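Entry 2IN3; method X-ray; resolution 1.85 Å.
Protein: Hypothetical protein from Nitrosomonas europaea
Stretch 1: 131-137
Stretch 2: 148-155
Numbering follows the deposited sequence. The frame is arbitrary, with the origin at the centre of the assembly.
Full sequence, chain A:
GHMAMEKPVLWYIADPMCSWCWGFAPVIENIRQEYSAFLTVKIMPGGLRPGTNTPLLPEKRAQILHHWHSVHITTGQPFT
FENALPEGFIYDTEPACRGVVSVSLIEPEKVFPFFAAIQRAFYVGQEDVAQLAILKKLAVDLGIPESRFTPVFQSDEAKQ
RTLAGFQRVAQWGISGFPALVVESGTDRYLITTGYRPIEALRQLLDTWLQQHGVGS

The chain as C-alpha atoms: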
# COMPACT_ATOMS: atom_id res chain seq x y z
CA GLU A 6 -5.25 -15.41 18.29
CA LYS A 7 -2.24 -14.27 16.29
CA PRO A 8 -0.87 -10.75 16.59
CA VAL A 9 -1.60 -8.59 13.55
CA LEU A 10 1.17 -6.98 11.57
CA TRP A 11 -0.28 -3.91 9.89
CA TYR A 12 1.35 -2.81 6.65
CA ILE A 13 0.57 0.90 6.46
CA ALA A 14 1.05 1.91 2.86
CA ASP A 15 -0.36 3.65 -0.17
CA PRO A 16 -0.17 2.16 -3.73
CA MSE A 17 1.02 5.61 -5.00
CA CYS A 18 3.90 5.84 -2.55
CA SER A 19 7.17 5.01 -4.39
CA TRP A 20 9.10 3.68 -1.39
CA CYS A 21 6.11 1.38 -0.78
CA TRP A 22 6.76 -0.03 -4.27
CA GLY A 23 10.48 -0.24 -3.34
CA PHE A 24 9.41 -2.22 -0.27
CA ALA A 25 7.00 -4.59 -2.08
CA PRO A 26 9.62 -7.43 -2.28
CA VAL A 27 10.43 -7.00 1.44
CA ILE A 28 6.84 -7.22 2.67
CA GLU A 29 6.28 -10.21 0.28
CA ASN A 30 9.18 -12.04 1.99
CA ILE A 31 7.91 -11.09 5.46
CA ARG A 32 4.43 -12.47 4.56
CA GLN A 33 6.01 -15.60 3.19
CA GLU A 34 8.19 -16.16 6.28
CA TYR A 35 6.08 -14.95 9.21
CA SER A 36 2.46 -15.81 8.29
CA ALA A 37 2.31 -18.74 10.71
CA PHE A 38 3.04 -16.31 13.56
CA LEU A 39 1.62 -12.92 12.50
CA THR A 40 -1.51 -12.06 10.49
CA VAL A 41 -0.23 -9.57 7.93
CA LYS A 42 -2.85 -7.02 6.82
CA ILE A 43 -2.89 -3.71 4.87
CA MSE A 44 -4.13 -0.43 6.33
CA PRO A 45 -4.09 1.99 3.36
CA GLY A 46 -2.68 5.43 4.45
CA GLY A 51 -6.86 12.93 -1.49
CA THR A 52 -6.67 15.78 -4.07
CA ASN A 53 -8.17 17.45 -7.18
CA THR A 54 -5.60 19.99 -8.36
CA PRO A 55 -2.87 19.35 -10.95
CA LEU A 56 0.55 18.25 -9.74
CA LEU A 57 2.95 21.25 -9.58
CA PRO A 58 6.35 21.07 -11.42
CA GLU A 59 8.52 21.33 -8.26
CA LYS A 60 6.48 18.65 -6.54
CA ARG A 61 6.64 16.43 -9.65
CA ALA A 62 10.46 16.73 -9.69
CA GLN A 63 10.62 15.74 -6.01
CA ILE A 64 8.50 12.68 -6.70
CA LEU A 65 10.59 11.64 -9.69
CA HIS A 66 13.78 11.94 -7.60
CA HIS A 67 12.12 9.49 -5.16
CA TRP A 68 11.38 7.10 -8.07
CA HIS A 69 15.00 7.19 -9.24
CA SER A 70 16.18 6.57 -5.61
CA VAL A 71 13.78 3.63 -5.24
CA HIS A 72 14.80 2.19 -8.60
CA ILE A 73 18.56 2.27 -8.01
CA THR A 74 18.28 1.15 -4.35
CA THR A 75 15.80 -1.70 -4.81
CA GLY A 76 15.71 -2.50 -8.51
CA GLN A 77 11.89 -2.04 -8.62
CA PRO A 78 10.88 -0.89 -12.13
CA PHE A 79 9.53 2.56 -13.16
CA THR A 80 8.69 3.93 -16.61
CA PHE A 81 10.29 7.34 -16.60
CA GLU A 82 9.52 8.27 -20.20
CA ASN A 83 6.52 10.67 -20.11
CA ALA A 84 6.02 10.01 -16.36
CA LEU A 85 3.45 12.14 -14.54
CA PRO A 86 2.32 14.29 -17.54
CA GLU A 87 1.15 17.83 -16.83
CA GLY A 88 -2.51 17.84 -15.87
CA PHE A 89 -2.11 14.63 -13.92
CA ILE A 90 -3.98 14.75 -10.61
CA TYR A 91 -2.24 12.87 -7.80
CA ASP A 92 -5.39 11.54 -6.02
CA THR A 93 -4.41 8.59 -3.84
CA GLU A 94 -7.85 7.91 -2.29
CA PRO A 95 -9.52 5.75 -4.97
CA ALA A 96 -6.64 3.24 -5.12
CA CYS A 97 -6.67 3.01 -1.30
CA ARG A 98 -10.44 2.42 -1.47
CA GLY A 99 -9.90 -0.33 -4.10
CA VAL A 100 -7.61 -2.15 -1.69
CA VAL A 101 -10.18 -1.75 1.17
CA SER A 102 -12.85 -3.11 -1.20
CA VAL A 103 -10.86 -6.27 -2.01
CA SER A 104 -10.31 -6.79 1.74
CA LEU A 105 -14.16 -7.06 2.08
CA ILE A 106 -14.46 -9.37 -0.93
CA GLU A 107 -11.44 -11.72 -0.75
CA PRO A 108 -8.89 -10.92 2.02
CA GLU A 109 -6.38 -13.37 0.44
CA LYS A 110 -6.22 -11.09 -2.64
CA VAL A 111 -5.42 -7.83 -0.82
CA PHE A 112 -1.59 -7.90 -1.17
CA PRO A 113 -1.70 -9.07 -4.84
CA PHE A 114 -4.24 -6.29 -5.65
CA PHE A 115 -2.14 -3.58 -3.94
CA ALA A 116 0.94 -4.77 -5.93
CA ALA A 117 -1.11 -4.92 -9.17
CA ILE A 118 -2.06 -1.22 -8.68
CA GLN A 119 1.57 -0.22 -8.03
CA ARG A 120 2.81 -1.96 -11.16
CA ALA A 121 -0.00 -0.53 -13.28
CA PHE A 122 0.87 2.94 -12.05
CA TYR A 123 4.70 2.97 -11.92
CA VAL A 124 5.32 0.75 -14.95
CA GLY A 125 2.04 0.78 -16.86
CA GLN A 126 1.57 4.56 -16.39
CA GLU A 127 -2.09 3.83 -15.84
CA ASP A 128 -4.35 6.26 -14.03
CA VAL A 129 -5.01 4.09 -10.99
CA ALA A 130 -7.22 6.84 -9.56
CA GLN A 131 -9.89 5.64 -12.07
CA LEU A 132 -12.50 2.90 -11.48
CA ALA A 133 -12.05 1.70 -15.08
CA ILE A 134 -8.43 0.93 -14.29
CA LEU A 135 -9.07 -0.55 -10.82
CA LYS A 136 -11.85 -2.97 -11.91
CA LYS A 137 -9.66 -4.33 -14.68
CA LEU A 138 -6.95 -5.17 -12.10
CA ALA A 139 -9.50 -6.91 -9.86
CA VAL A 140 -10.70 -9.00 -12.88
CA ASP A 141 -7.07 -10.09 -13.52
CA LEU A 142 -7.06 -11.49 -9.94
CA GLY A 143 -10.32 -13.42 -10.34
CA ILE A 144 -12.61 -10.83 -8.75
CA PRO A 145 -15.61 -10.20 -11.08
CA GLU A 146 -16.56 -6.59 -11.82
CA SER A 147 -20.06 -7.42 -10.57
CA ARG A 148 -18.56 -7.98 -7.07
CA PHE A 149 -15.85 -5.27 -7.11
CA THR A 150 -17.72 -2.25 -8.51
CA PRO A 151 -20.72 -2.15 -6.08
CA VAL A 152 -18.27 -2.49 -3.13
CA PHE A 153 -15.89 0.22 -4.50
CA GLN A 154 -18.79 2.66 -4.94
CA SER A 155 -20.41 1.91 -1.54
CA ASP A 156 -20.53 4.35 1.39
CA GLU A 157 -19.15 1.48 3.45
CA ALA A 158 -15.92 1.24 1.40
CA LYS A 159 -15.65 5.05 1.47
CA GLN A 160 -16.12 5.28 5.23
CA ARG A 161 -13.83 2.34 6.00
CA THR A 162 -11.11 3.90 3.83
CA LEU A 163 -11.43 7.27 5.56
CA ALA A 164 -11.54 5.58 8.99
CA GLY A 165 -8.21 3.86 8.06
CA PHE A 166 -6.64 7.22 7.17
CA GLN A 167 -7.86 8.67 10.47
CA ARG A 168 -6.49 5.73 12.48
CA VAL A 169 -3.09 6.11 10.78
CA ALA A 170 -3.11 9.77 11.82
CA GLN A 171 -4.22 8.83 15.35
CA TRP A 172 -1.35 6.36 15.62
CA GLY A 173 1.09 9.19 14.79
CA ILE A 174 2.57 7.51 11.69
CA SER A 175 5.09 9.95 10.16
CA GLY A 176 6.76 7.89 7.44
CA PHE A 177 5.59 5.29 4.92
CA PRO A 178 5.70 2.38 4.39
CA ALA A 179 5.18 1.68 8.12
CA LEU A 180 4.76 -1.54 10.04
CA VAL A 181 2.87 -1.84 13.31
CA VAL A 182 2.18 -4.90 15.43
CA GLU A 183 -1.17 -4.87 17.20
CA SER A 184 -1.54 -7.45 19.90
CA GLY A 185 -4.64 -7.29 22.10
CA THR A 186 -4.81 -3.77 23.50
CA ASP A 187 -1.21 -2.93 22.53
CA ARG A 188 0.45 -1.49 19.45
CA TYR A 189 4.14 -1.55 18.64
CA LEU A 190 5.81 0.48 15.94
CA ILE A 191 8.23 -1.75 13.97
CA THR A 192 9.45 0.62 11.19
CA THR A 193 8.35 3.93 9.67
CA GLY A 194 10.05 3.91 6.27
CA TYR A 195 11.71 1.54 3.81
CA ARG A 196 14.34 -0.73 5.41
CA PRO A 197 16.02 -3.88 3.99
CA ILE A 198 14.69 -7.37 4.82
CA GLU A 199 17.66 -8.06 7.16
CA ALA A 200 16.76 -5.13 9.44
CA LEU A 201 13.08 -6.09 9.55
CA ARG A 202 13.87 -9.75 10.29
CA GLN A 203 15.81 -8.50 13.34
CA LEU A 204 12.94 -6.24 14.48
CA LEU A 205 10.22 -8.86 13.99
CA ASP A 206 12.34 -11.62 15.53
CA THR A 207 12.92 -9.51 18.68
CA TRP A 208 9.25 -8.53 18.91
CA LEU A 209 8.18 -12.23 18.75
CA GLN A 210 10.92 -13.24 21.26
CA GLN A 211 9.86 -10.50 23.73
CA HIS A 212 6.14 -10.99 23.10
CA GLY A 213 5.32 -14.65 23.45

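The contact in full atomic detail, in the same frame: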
# COMPACT_ATOMS: atom_id res chain seq x y z
N GLN A 131 -8.64 5.91 -11.36
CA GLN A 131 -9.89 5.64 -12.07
C GLN A 131 -10.47 4.25 -11.84
O GLN A 131 -9.75 3.25 -11.89
CB GLN A 131 -9.76 5.89 -13.59
CG GLN A 131 -9.00 7.16 -13.99
CD GLN A 131 -9.75 8.46 -13.69
OE1 GLN A 131 -10.98 8.53 -13.75
NE2 GLN A 131 -8.99 9.52 -13.37
N LEU A 132 -11.79 4.18 -11.64
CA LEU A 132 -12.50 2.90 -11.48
C LEU A 132 -12.24 1.95 -12.65
O LEU A 132 -12.01 0.75 -12.46
CB LEU A 132 -14.02 3.11 -11.25
CG LEU A 132 -14.96 1.90 -11.38
CD1 LEU A 132 -14.74 0.91 -10.25
CD2 LEU A 132 -16.44 2.28 -11.47
N ALA A 133 -12.26 2.50 -13.87
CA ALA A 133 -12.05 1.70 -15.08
C ALA A 133 -10.76 0.91 -14.96
O ALA A 133 -10.72 -0.30 -15.24
CB ALA A 133 -12.05 2.60 -16.32
N ILE A 134 -9.70 1.58 -14.50
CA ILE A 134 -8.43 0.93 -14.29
C ILE A 134 -8.47 -0.10 -13.15
O ILE A 134 -8.03 -1.25 -13.33
CB ILE A 134 -7.29 1.98 -14.09
CG1 ILE A 134 -7.22 2.93 -15.30
CG2 ILE A 134 -5.96 1.30 -13.81
CD1 ILE A 134 -6.94 2.24 -16.63
N LEU A 135 -9.03 0.30 -12.00
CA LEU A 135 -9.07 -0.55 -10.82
C LEU A 135 -9.85 -1.86 -11.03
O LEU A 135 -9.41 -2.93 -10.57
CB LEU A 135 -9.60 0.23 -9.61
CG LEU A 135 -8.69 1.39 -9.12
CD1 LEU A 135 -9.40 2.25 -8.07
CD2 LEU A 135 -7.32 0.89 -8.60
N LYS A 136 -11.01 -1.78 -11.68
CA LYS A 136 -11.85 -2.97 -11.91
C LYS A 136 -11.18 -3.99 -12.84
O LYS A 136 -11.32 -5.21 -12.67
CB LYS A 136 -13.26 -2.57 -12.40
CG LYS A 136 -13.31 -2.06 -13.84
CD LYS A 136 -14.71 -1.60 -14.22
CE LYS A 136 -14.80 -1.17 -15.68
NZ LYS A 136 -16.06 -0.37 -15.87
N LYS A 137 -10.43 -3.48 -13.80
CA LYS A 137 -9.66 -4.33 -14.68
C LYS A 137 -8.62 -5.15 -13.88
O LYS A 137 -8.48 -6.35 -14.09
CB LYS A 137 -9.01 -3.47 -15.76
CG LYS A 137 -8.33 -4.23 -16.88
CD LYS A 137 -7.86 -3.26 -17.97
CE LYS A 137 -6.72 -2.33 -17.47
NZ LYS A 137 -6.10 -1.53 -18.58
N ARG A 148 -18.78 -7.97 -8.51
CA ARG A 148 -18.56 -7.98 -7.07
C ARG A 148 -17.77 -6.73 -6.67
O ARG A 148 -18.15 -6.05 -5.71
CB ARG A 148 -17.88 -9.29 -6.61
CG ARG A 148 -18.79 -10.54 -6.68
CD ARG A 148 -18.00 -11.87 -6.84
NE ARG A 148 -17.54 -12.46 -5.58
CZ ARG A 148 -16.26 -12.67 -5.22
NH1 ARG A 148 -15.23 -12.33 -6.01
NH2 ARG A 148 -16.01 -13.23 -4.04
N PHE A 149 -16.72 -6.41 -7.42
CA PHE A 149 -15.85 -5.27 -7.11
C PHE A 149 -16.52 -3.90 -7.19
O PHE A 149 -16.35 -3.09 -6.27
CB PHE A 149 -14.60 -5.25 -8.00
CG PHE A 149 -13.70 -4.07 -7.72
CD1 PHE A 149 -12.78 -4.13 -6.69
CD2 PHE A 149 -13.80 -2.89 -8.47
CE1 PHE A 149 -11.93 -3.02 -6.40
CE2 PHE A 149 -12.97 -1.80 -8.19
CZ PHE A 149 -12.04 -1.87 -7.16
N THR A 150 -17.21 -3.62 -8.29
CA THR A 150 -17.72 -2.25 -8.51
C THR A 150 -18.76 -1.77 -7.46
O THR A 150 -18.61 -0.66 -6.94
CB THR A 150 -18.21 -2.01 -9.95
OG1 THR A 150 -17.12 -2.23 -10.86
CG2 THR A 150 -18.70 -0.58 -10.13
N PRO A 151 -19.79 -2.59 -7.15
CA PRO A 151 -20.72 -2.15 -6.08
C PRO A 151 -19.99 -1.84 -4.74
O PRO A 151 -20.33 -0.84 -4.08
CB PRO A 151 -21.66 -3.35 -5.92
CG PRO A 151 -21.66 -4.01 -7.28
CD PRO A 151 -20.21 -3.88 -7.73
N VAL A 152 -19.03 -2.69 -4.37
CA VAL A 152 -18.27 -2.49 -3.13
C VAL A 152 -17.44 -1.20 -3.20
O VAL A 152 -17.55 -0.36 -2.30
CB VAL A 152 -17.42 -3.74 -2.73
CG1 VAL A 152 -16.54 -3.46 -1.48
CG2 VAL A 152 -18.36 -4.95 -2.48
N PHE A 153 -16.68 -1.01 -4.29
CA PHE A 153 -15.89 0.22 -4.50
C PHE A 153 -16.73 1.53 -4.40
O PHE A 153 -16.27 2.55 -3.85
CB PHE A 153 -15.14 0.16 -5.84
CG PHE A 153 -14.36 1.40 -6.15
CD1 PHE A 153 -13.08 1.58 -5.62
CD2 PHE A 153 -14.90 2.40 -6.95
CE1 PHE A 153 -12.35 2.73 -5.89
CE2 PHE A 153 -14.18 3.56 -7.24
CZ PHE A 153 -12.90 3.73 -6.71
N GLN A 154 -17.94 1.49 -4.93
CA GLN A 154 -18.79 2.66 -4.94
C GLN A 154 -19.58 2.88 -3.63
O GLN A 154 -20.21 3.94 -3.46
CB GLN A 154 -19.74 2.61 -6.15
CG GLN A 154 -18.93 2.64 -7.48
CD GLN A 154 -19.80 2.58 -8.71
OE1 GLN A 154 -20.91 2.06 -8.66
NE2 GLN A 154 -19.29 3.09 -9.82
N SER A 155 -19.54 1.90 -2.73
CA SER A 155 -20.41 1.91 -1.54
C SER A 155 -19.93 2.93 -0.51
O SER A 155 -18.72 3.16 -0.39
CB SER A 155 -20.48 0.53 -0.87
OG SER A 155 -19.22 0.16 -0.33
O HOH W 1 -18.09 -1.65 -13.54

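This is a small, apolar helix-to-helix contact in which Leu-132 plugs into a hollow on the opposing helix and two phenylalanines pack against it and Leu-135, with no direct hydrogen bond between the two stretches. The helices run in roughly opposed directions, at 134°, and their axes come no closer than 10.1 Å. That spacing leaves room for large side chains between the backbones, and leucine and phenylalanine fill it.

Leu-132 is the centrepiece. Its CA-to-CB bond points sideways, but the t, p rotamer carries its methyl groups nearer to the other helix, where the side chain sits as a knob among Phe-149, Thr-150, Phe-153 and Gln-154. CD1 of Leu-132 touches both aromatic rings, 3.8 Å from CE2 of Phe-149 and 3.6 Å from CD2 of Phe-153; it meets the Phe-149 ring at its edge. The other methyl, CD2 of Leu-132, is 3.9 Å from CG2 of Thr-150 and 3.4 Å from NE2 of Gln-154. A branched leucine suits this place because its two methyls can reach different parts of the pocket at once.

One turn further along, Leu-135 points toward the opposing helix and is buried. Its CB lies 4.0 Å from CZ of Phe-149, while its CD1 reaches to 3.7 Å from CE1 of Phe-153. Phe-149 and Phe-153 are likewise buried and point toward the first helix. Four positions apart, and linked by a backbone hydrogen bond from Phe-153 N to Phe-149 O of 2.9 Å, they fall on the same side of their helix, and both adopt chi1 near 180°. Both leucines therefore touch both rings, whose bulky, wholly apolar side chains help to fill the space between the helices.

At Lys-136 the contact becomes more polar. The backbones approach closely here, with CA of Lys-136 and CA of Phe-149 6.7 Å apart, and CB of Lys-136 packs 4.0 Å from CD2 of Phe-149. The rest of the lysine is extended and leads away, so its aliphatic base serves the packing while its amino group remains free to meet solvent. A water joins the two helices at this margin, lying 2.9 Å from OG1 of Thr-150 and accepting a weak hydrogen bond from NZ of Lys-136 at 3.3 Å. Threonine fits such a border position well, offering a methyl to Leu-132 and a hydroxyl to the water.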